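Local atomic coordinates of NAD(+) phosphorylase MbcT (Mycobacterium tuberculosis, PDB entry 6FKG), a protein that degrades NAD(+) by phosphorolysis as the toxic half of a type II toxin-antitoxin pair neutralised by the antitoxin MbcA. Residues T156-R161 with G165-R170; G8-I13 with W136-Q141; D14-I19 with P107-A112. One frame throughout, in Å; residues are numbered along the deposited sequence.

Overall arrangement
Interactions 2 and 3 share helix 7-16 and lie with their centres 10 Å apart: its middle packs on the end of helix 126-137, and its last turn meets helix 107-112. They touch directly, for instance through Met140 and Thr18. Interaction 1, about 19 Å from interaction 2 and 23 Å from interaction 3 between centres, belongs to the link between strands 150-156 and 167-174. It meets interaction 2 where Arg161 reaches Trp136 and Gln141. Along the chain, both segments of interaction 3 fall between those of interaction 2, and interaction 1 follows. Interactions 2 and 3 thus join helix 7-16 to helices 126-137 and 107-112, on a side of the chain that also meets MbcA.

Interaction 1: residues T156-R161 with G165-R170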
loop_
_atom_site.group_PDB
_atom_site.type_symbol
_atom_site.label_atom_id
_atom_site.label_comp_id
_atom_site.label_asym_id
_atom_site.label_seq_id
_atom_site.Cartn_x
_atom_site.Cartn_y
_atom_site.Cartn_z
ATOM N N THR B 156 -21.497 23.414 23.348
ATOM C CA THR B 156 -20.520 22.350 23.125
ATOM C C THR B 156 -20.307 21.538 24.391
ATOM O O THR B 156 -20.037 22.102 25.454
ATOM C CB THR B 156 -19.168 22.924 22.621
ATOM O OG1 THR B 156 -18.720 23.958 23.503
ATOM C CG2 THR B 156 -19.323 23.538 21.231
ATOM N N ALA B 157 -20.454 20.213 24.265
ATOM C CA ALA B 157 -20.295 19.283 25.386
ATOM C C ALA B 157 -21.132 19.732 26.589
ATOM O O ALA B 157 -20.642 19.822 27.718
ATOM C CB ALA B 157 -18.835 19.156 25.763
ATOM N N TYR B 158 -22.396 20.026 26.298
ATOM C CA TYR B 158 -23.391 20.486 27.251
ATOM C C TYR B 158 -23.372 19.711 28.562
ATOM O O TYR B 158 -23.313 20.296 29.649
ATOM C CB TYR B 158 -24.773 20.387 26.587
ATOM C CG TYR B 158 -25.939 20.303 27.525
ATOM C CD1 TYR B 158 -26.801 19.209 27.491
ATOM C CD2 TYR B 158 -26.194 21.320 28.443
ATOM C CE1 TYR B 158 -27.881 19.126 28.360
ATOM C CE2 TYR B 158 -27.269 21.249 29.310
ATOM C CZ TYR B 158 -28.111 20.154 29.267
ATOM O OH TYR B 158 -29.183 20.092 30.135
ATOM N N GLU B 159 -23.407 18.390 28.441
ATOM C CA GLU B 159 -23.546 17.492 29.584
ATOM C C GLU B 159 -22.429 17.661 30.619
ATOM O O GLU B 159 -22.694 17.690 31.822
ATOM C CB GLU B 159 -23.604 16.038 29.091
ATOM C CG GLU B 159 -24.795 15.715 28.160
ATOM C CD GLU B 159 -24.571 16.098 26.682
ATOM O OE1 GLU B 159 -23.614 16.836 26.363
ATOM O OE2 GLU B 159 -25.367 15.643 25.831
ATOM N N GLN B 160 -21.192 17.792 30.144
ATOM C CA GLN B 160 -20.018 17.899 31.015
ATOM C C GLN B 160 -19.747 19.317 31.484
ATOM O O GLN B 160 -19.130 19.524 32.527
ATOM C CB GLN B 160 -18.759 17.385 30.305
ATOM C CG GLN B 160 -18.614 15.884 30.282
ATOM C CD GLN B 160 -19.574 15.251 29.315
ATOM O OE1 GLN B 160 -19.740 15.723 28.189
ATOM N NE2 GLN B 160 -20.227 14.181 29.750
ATOM N N ARG B 161 -20.198 20.294 30.706
ATOM C CA ARG B 161 -19.723 21.658 30.890
ATOM C C ARG B 161 -20.732 22.635 31.464
ATOM O O ARG B 161 -20.387 23.785 31.721
ATOM C CB ARG B 161 -19.220 22.192 29.565
ATOM C CG ARG B 161 -18.242 21.266 28.942
ATOM C CD ARG B 161 -17.097 22.028 28.395
ATOM N NE ARG B 161 -15.903 21.202 28.305
ATOM C CZ ARG B 161 -14.933 21.451 27.441
ATOM N NH1 ARG B 161 -15.070 22.482 26.630
ATOM N NH2 ARG B 161 -13.853 20.678 27.385
ATOM N N GLY B 165 -29.564 23.245 34.969
ATOM C CA GLY B 165 -30.557 24.222 34.571
ATOM C C GLY B 165 -30.079 25.373 33.705
ATOM O O GLY B 165 -30.827 26.329 33.503
ATOM N N GLN B 166 -28.845 25.298 33.207
ATOM C CA GLN B 166 -28.341 26.300 32.266
ATOM C C GLN B 166 -29.063 26.161 30.933
ATOM O O GLN B 166 -29.303 27.146 30.233
ATOM C CB GLN B 166 -26.830 26.166 32.066
ATOM C CG GLN B 166 -26.006 26.798 33.175
ATOM C CD GLN B 166 -24.584 27.098 32.739
ATOM O OE1 GLN B 166 -23.692 26.267 32.897
ATOM N NE2 GLN B 166 -24.366 28.288 32.185
ATOM N N LEU B 167 -29.394 24.927 30.584
ATOM C CA LEU B 167 -30.285 24.671 29.466
ATOM C C LEU B 167 -31.533 23.988 30.014
ATOM O O LEU B 167 -31.438 22.967 30.681
ATOM C CB LEU B 167 -29.617 23.796 28.405
ATOM C CG LEU B 167 -28.925 24.448 27.214
ATOM C CD1 LEU B 167 -27.847 25.409 27.669
ATOM C CD2 LEU B 167 -28.330 23.357 26.347
ATOM N N GLN B 168 -32.701 24.559 29.747
ATOM C CA GLN B 168 -33.944 23.992 30.252
ATOM C C GLN B 168 -34.991 23.917 29.161
ATOM O O GLN B 168 -35.388 24.945 28.605
ATOM C CB GLN B 168 -34.477 24.815 31.425
ATOM C CG GLN B 168 -33.618 24.729 32.680
ATOM C CD GLN B 168 -34.077 25.682 33.768
ATOM O OE1 GLN B 168 -34.257 26.878 33.528
ATOM N NE2 GLN B 168 -34.273 25.155 34.969
ATOM N N LEU B 169 -35.426 22.698 28.852
ATOM C CA LEU B 169 -36.476 22.490 27.858
ATOM C C LEU B 169 -37.800 22.997 28.416
ATOM O O LEU B 169 -38.234 22.543 29.469
ATOM C CB LEU B 169 -36.594 21.011 27.490
ATOM C CG LEU B 169 -37.678 20.674 26.473
ATOM C CD1 LEU B 169 -37.361 21.337 25.130
ATOM C CD2 LEU B 169 -37.835 19.161 26.324
ATOM N N ARG B 170 -38.422 23.945 27.720
ATOM C CA ARG B 170 -39.670 24.554 28.187
ATOM C C ARG B 170 -40.871 23.955 27.484
ATOM O O ARG B 170 -41.926 23.802 28.074
ATOM C CB ARG B 170 -39.663 26.069 27.961
ATOM C CG ARG B 170 -38.705 26.839 28.844
ATOM C CD ARG B 170 -38.704 26.289 30.266
ATOM N NE ARG B 170 -38.353 27.318 31.238
ATOM C CZ ARG B 170 -37.789 27.075 32.419
ATOM N NH1 ARG B 170 -37.494 25.832 32.781
ATOM N NH2 ARG B 170 -37.510 28.081 33.236
#
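Gln166 opens the contact, its OE1 4.3 Å from Arg161 O. Both atoms are acceptors, so they cannot bond each other directly. The amide NE2 of Gln141 resolves this by donating to both, which ties the end of helix 158-161 to the start of the next strand. The other end of the Gln166 amide is also occupied, since its NE2 bonds Thr97 O.

Leu167 carries the contact proper, and its partner is the ring of Tyr158. On Tyr158, chi1 of 157° puts CG anti to the backbone N, and the ring thereby leaves the helix and runs across to the strand. The two side chains pass each other in opposite directions. Leu167 CD2 sits over one ring face, 4.0 Å from the centroid of the Tyr158 ring and 25° off the normal, which meets the geometry of a CH-pi contact displaced toward the rim. Closer to the backbone, Leu167 CB lies 3.6 Å from Tyr158 CE2, so the leucine follows one side of the ring rather than touching it at a single point.

Beyond Leu167, the strand turns to other partners. Gln168 and Arg170 pair through their backbones with Asp95 and Thr93 of strand 89-103, while Leu99 of the same strand backs Leu167. The short helix 158-161, begun by Ala157 as N-cap, therefore packs through one tyrosine on the first residue of strand 167-174, within the connection leading there from strand 150-156.

Interaction 2: residues G8-I13 with W136-Q141; sequences GLVQRI and WFLHMQ
With chi1 of 174°, Val10 directs CG1 to the side of its carbonyl carbon and onto Leu138, whose own chi1 of -66° swings its CG beside the backbone N. The two branches meet at 3.6 Å between Val10 CG1 and Leu138 CD2. Leu138 is the first residue to leave helical geometry, where helix 126-137 ends in a Schellman motif: His139, with positive phi, is the C-prime residue, Met140 N bonds Ala135 O, and His139 N reaches Trp136 O at 3.0 Å.

After this turn the chain sends Met140 back toward helix 7-16, extended beyond CG with chi2 near 177°. Ile13 thus receives two neighbours on one methyl: CG2 lies 3.7 Å from Leu138 CD1 and 3.8 Å from Met140 CE. All three pairs cross obliquely, and no hydrogen bond spans the segments, so the join of the N-terminal helix to this helix end is apolar. Val7 of a neighbouring MbcA chain packs on both Val10 and Leu138, extending the cluster into the antitoxin.

Methyl groups also rest on backbone carbonyls of helix 7-16, with Leu138 CD1 3.6 Å from Val10 O and Met140 CE 3.6 Å from Ile13 O.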
loop_
_atom_site.group_PDB
_atom_site.type_symbol
_atom_site.label_atom_id
_atom_site.label_comp_id
_atom_site.label_asym_id
_atom_site.label_seq_id
_atom_site.Cartn_x
_atom_site.Cartn_y
_atom_site.Cartn_z
ATOM N N GLY B 8 -1.770 30.255 17.886
ATOM C CA GLY B 8 -2.170 31.637 17.667
ATOM C C GLY B 8 -3.676 31.824 17.786
ATOM O O GLY B 8 -4.140 32.766 18.428
ATOM N N LEU B 9 -4.440 30.922 17.176
ATOM C CA LEU B 9 -5.901 30.994 17.245
ATOM C C LEU B 9 -6.415 30.750 18.648
ATOM O O LEU B 9 -7.329 31.436 19.106
ATOM C CB LEU B 9 -6.540 29.989 16.289
ATOM C CG LEU B 9 -8.071 29.920 16.288
ATOM C CD1 LEU B 9 -8.669 31.203 15.688
ATOM C CD2 LEU B 9 -8.536 28.687 15.524
ATOM N N VAL B 10 -5.837 29.764 19.331
ATOM C CA VAL B 10 -6.221 29.483 20.701
ATOM C C VAL B 10 -5.964 30.725 21.562
ATOM O O VAL B 10 -6.808 31.114 22.365
ATOM C CB VAL B 10 -5.457 28.261 21.278
ATOM C CG1 VAL B 10 -5.770 28.080 22.752
ATOM C CG2 VAL B 10 -5.815 26.984 20.518
ATOM N N GLN B 11 -4.804 31.351 21.376
ATOM C CA GLN B 11 -4.439 32.513 22.178
ATOM C C GLN B 11 -5.407 33.662 21.935
ATOM O O GLN B 11 -5.853 34.324 22.876
ATOM C CB GLN B 11 -3.012 32.968 21.870
ATOM C CG GLN B 11 -2.425 33.896 22.926
ATOM C CD GLN B 11 -1.931 33.144 24.160
ATOM O OE1 GLN B 11 -1.883 31.913 24.178
ATOM N NE2 GLN B 11 -1.548 33.890 25.193
ATOM N N ARG B 12 -5.735 33.891 20.668
ATOM C CA ARG B 12 -6.626 34.990 20.314
ATOM C C ARG B 12 -8.011 34.774 20.900
ATOM O O ARG B 12 -8.621 35.706 21.415
ATOM C CB ARG B 12 -6.715 35.150 18.798
ATOM C CG ARG B 12 -5.465 35.720 18.175
ATOM C CD ARG B 12 -4.997 36.939 18.942
ATOM N NE ARG B 12 -4.321 37.894 18.075
ATOM C CZ ARG B 12 -4.944 38.682 17.204
ATOM N NH1 ARG B 12 -6.266 38.629 17.079
ATOM N NH2 ARG B 12 -4.244 39.520 16.454
ATOM N N ILE B 13 -8.511 33.547 20.820
ATOM C CA ILE B 13 -9.840 33.258 21.344
ATOM C C ILE B 13 -9.859 33.404 22.868
ATOM O O ILE B 13 -10.789 33.987 23.434
ATOM C CB ILE B 13 -10.310 31.855 20.902
ATOM C CG1 ILE B 13 -10.649 31.894 19.402
ATOM C CG2 ILE B 13 -11.524 31.404 21.717
ATOM C CD1 ILE B 13 -10.859 30.551 18.771
ATOM N N TRP B 136 -14.190 25.182 22.472
ATOM C CA TRP B 136 -14.452 23.988 23.273
ATOM C C TRP B 136 -13.203 23.545 24.016
ATOM O O TRP B 136 -13.253 23.157 25.191
ATOM C CB TRP B 136 -14.953 22.851 22.391
ATOM C CG TRP B 136 -14.885 21.497 23.073
ATOM C CD1 TRP B 136 -15.796 20.975 23.955
ATOM C CD2 TRP B 136 -13.854 20.512 22.925
ATOM N NE1 TRP B 136 -15.388 19.713 24.365
ATOM C CE2 TRP B 136 -14.205 19.409 23.739
ATOM C CE3 TRP B 136 -12.674 20.445 22.164
ATOM C CZ2 TRP B 136 -13.418 18.256 23.817
ATOM C CZ3 TRP B 136 -11.887 19.297 22.249
ATOM C CH2 TRP B 136 -12.267 18.218 23.065
ATOM N N PHE B 137 -12.078 23.606 23.318
ATOM C CA PHE B 137 -10.799 23.231 23.898
ATOM C C PHE B 137 -10.475 24.092 25.122
ATOM O O PHE B 137 -9.915 23.595 26.098
ATOM C CB PHE B 137 -9.696 23.347 22.846
ATOM C CG PHE B 137 -8.341 22.974 23.357
ATOM C CD1 PHE B 137 -7.988 21.645 23.497
ATOM C CD2 PHE B 137 -7.424 23.953 23.708
ATOM C CE1 PHE B 137 -6.741 21.291 23.976
ATOM C CE2 PHE B 137 -6.181 23.607 24.191
ATOM C CZ PHE B 137 -5.838 22.272 24.323
ATOM N N LEU B 138 -10.857 25.368 25.074
ATOM C CA LEU B 138 -10.629 26.320 26.166
ATOM C C LEU B 138 -11.702 26.257 27.257
ATOM O O LEU B 138 -11.740 27.107 28.144
ATOM C CB LEU B 138 -10.552 27.752 25.620
ATOM C CG LEU B 138 -9.344 28.000 24.720
ATOM C CD1 LEU B 138 -9.476 29.335 23.980
ATOM C CD2 LEU B 138 -8.064 27.953 25.550
ATOM N N HIS B 139 -12.564 25.248 27.168
ATOM C CA HIS B 139 -13.627 24.997 28.133
ATOM C C HIS B 139 -14.696 26.078 28.141
ATOM O O HIS B 139 -15.359 26.289 29.146
ATOM C CB HIS B 139 -13.044 24.816 29.545
ATOM C CG HIS B 139 -12.372 23.497 29.741
ATOM N ND1 HIS B 139 -11.169 23.180 29.147
ATOM C CD2 HIS B 139 -12.747 22.403 30.445
ATOM C CE1 HIS B 139 -10.827 21.949 29.483
ATOM N NE2 HIS B 139 -11.765 21.456 30.272
ATOM N N MET B 140 -14.868 26.766 27.019
ATOM C CA MET B 140 -15.982 27.690 26.891
ATOM C C MET B 140 -17.248 26.867 26.697
ATOM O O MET B 140 -17.185 25.763 26.179
ATOM C CB MET B 140 -15.769 28.649 25.722
ATOM C CG MET B 140 -14.571 29.535 25.904
ATOM S SD MET B 140 -14.267 30.600 24.496
ATOM C CE MET B 140 -12.983 31.678 25.173
ATOM N N GLN B 141 -18.390 27.400 27.116
ATOM C CA GLN B 141 -19.614 26.620 27.100
ATOM C C GLN B 141 -20.279 26.647 25.725
ATOM O O GLN B 141 -21.131 25.817 25.418
ATOM C CB GLN B 141 -20.575 27.126 28.172
ATOM C CG GLN B 141 -20.094 26.836 29.586
ATOM C CD GLN B 141 -21.140 27.160 30.617
ATOM O OE1 GLN B 141 -21.691 28.260 30.632
ATOM N NE2 GLN B 141 -21.426 26.204 31.490
#

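Interaction 3: residues D14-I19 with P107-A112; sequences DARGTI and PQAREA
Arg16 lays one face of its guanidinium over Ala109 CA, in a helix-to-helix contact of this RES-family protein that sets the last turn of helix 7-16 against the short helix 107-112. The evidence is in the distances: Arg16 CZ is 3.7 Å from Ala109 CA, and at the rim Arg16 NH2 meets Ala109 CB at 3.3 Å. At the guanidinium edge, in its plane, stands the Gln108 amide, with NE2 3.7 Å from Arg16 NH1. The two planes are 82° apart and both nitrogens are donors, so this is a contact without a hydrogen bond. Nearer the arginine's own backbone, its aliphatic part takes over, and CD of Arg16 comes within 3.9 Å of Ala112 CB.

This fit depends on a bent arginine. Turns at chi2 (-67°) and chi3 (-54°) bend the chain, and the flat end comes to lie over Ala109 of helix 107-112. Gln108 instead is extended beyond CG, which carries its amide across to the guanidinium rim.

Further out, the Arg16 side chain also touches Leu102 of strand 89-103, and Thr106 OG1 accepts the N-H of Ala109 at the start of the short helix. On that helix, Glu111 also makes a salt bridge with Arg39 of a neighbouring MbcA chain. Within helix 107-112, the turn that sets Gln108 and Ala112 beside Arg16 is closed by Ala112 N donating to Gln108 O at 3.0 Å.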
loop_
_atom_site.group_PDB
_atom_site.type_symbol
_atom_site.label_atom_id
_atom_site.label_comp_id
_atom_site.label_asym_id
_atom_site.label_seq_id
_atom_site.Cartn_x
_atom_site.Cartn_y
_atom_site.Cartn_z
ATOM N N ASP B 14 -8.827 32.899 23.535
ATOM C CA ASP B 14 -8.701 33.092 24.983
ATOM C C ASP B 14 -8.718 34.576 25.355
ATOM O O ASP B 14 -9.352 34.973 26.338
ATOM C CB ASP B 14 -7.412 32.446 25.506
ATOM C CG ASP B 14 -7.203 32.678 26.999
ATOM O OD1 ASP B 14 -7.755 31.912 27.810
ATOM O OD2 ASP B 14 -6.488 33.632 27.364
ATOM N N ALA B 15 -8.014 35.389 24.568
ATOM C CA ALA B 15 -7.958 36.833 24.792
ATOM C C ALA B 15 -9.335 37.469 24.661
ATOM O O ALA B 15 -9.657 38.403 25.391
ATOM C CB ALA B 15 -6.985 37.486 23.820
ATOM N N ARG B 16 -10.144 36.973 23.725
ATOM C CA ARG B 16 -11.519 37.463 23.584
ATOM C C ARG B 16 -12.328 37.154 24.837
ATOM O O ARG B 16 -13.144 37.963 25.281
ATOM C CB ARG B 16 -12.221 36.839 22.373
ATOM C CG ARG B 16 -11.563 37.081 21.027
ATOM C CD ARG B 16 -11.623 38.537 20.627
ATOM N NE ARG B 16 -12.983 39.078 20.645
ATOM C CZ ARG B 16 -13.270 40.345 20.365
ATOM N NH1 ARG B 16 -12.296 41.182 20.039
ATOM N NH2 ARG B 16 -14.525 40.778 20.409
ATOM N N GLY B 17 -12.108 35.968 25.394
ATOM C CA GLY B 17 -12.855 35.529 26.553
ATOM C C GLY B 17 -14.321 35.289 26.235
ATOM O O GLY B 17 -14.717 35.193 25.067
ATOM N N THR B 18 -15.125 35.193 27.284
ATOM C CA THR B 18 -16.529 34.835 27.163
ATOM C C THR B 18 -17.414 35.941 27.697
ATOM O O THR B 18 -16.946 36.835 28.409
ATOM C CB THR B 18 -16.867 33.549 27.945
ATOM O OG1 THR B 18 -16.547 33.746 29.324
ATOM C CG2 THR B 18 -16.093 32.349 27.418
ATOM N N ILE B 19 -18.694 35.870 27.344
ATOM C CA ILE B 19 -19.727 36.638 28.028
ATOM C C ILE B 19 -20.756 35.652 28.562
ATOM O O ILE B 19 -20.851 34.526 28.071
ATOM C CB ILE B 19 -20.421 37.663 27.106
ATOM C CG1 ILE B 19 -21.167 36.948 25.980
ATOM C CG2 ILE B 19 -19.419 38.674 26.559
ATOM C CD1 ILE B 19 -22.023 37.881 25.137
ATOM N N PRO B 107 -18.713 42.239 14.173
ATOM C CA PRO B 107 -17.698 42.111 13.121
ATOM C C PRO B 107 -16.276 42.219 13.669
ATOM O O PRO B 107 -15.374 41.558 13.152
ATOM C CB PRO B 107 -18.023 43.278 12.182
ATOM C CG PRO B 107 -18.732 44.263 13.042
ATOM C CD PRO B 107 -19.548 43.437 13.983
ATOM N N GLN B 108 -16.082 43.025 14.707
ATOM C CA GLN B 108 -14.770 43.128 15.344
ATOM C C GLN B 108 -14.298 41.763 15.868
ATOM O O GLN B 108 -13.132 41.374 15.703
ATOM C CB GLN B 108 -14.802 44.144 16.484
ATOM C CG GLN B 108 -13.817 43.836 17.606
ATOM C CD GLN B 108 -13.576 45.018 18.526
ATOM O OE1 GLN B 108 -13.702 46.174 18.116
ATOM N NE2 GLN B 108 -13.214 44.735 19.776
ATOM N N ALA B 109 -15.213 41.042 16.505
ATOM C CA ALA B 109 -14.890 39.738 17.070
ATOM C C ALA B 109 -14.583 38.733 15.967
ATOM O O ALA B 109 -13.646 37.958 16.083
ATOM C CB ALA B 109 -16.033 39.237 17.949
ATOM N N ARG B 110 -15.368 38.748 14.896
ATOM C CA ARG B 110 -15.139 37.812 13.802
ATOM C C ARG B 110 -13.797 38.105 13.131
ATOM O O ARG B 110 -13.051 37.184 12.793
ATOM C CB ARG B 110 -16.295 37.862 12.793
ATOM C CG ARG B 110 -17.598 37.300 13.363
ATOM C CD ARG B 110 -18.730 37.182 12.336
ATOM N NE ARG B 110 -19.129 38.460 11.751
ATOM C CZ ARG B 110 -20.008 39.295 12.294
ATOM N NH1 ARG B 110 -20.595 38.989 13.442
ATOM N NH2 ARG B 110 -20.308 40.437 11.688
ATOM N N GLU B 111 -13.477 39.386 12.970
ATOM C CA GLU B 111 -12.198 39.777 12.381
ATOM C C GLU B 111 -11.023 39.329 13.256
ATOM O O GLU B 111 -9.971 38.924 12.750
ATOM C CB GLU B 111 -12.150 41.290 12.163
ATOM C CG GLU B 111 -10.794 41.813 11.702
ATOM C CD GLU B 111 -10.272 41.103 10.462
ATOM O OE1 GLU B 111 -11.061 40.895 9.514
ATOM O OE2 GLU B 111 -9.071 40.755 10.436
ATOM N N ALA B 112 -11.211 39.394 14.569
ATOM C CA ALA B 112 -10.162 39.022 15.510
ATOM C C ALA B 112 -9.806 37.538 15.424
ATOM O O ALA B 112 -8.669 37.158 15.725
ATOM C CB ALA B 112 -10.579 39.382 16.930
#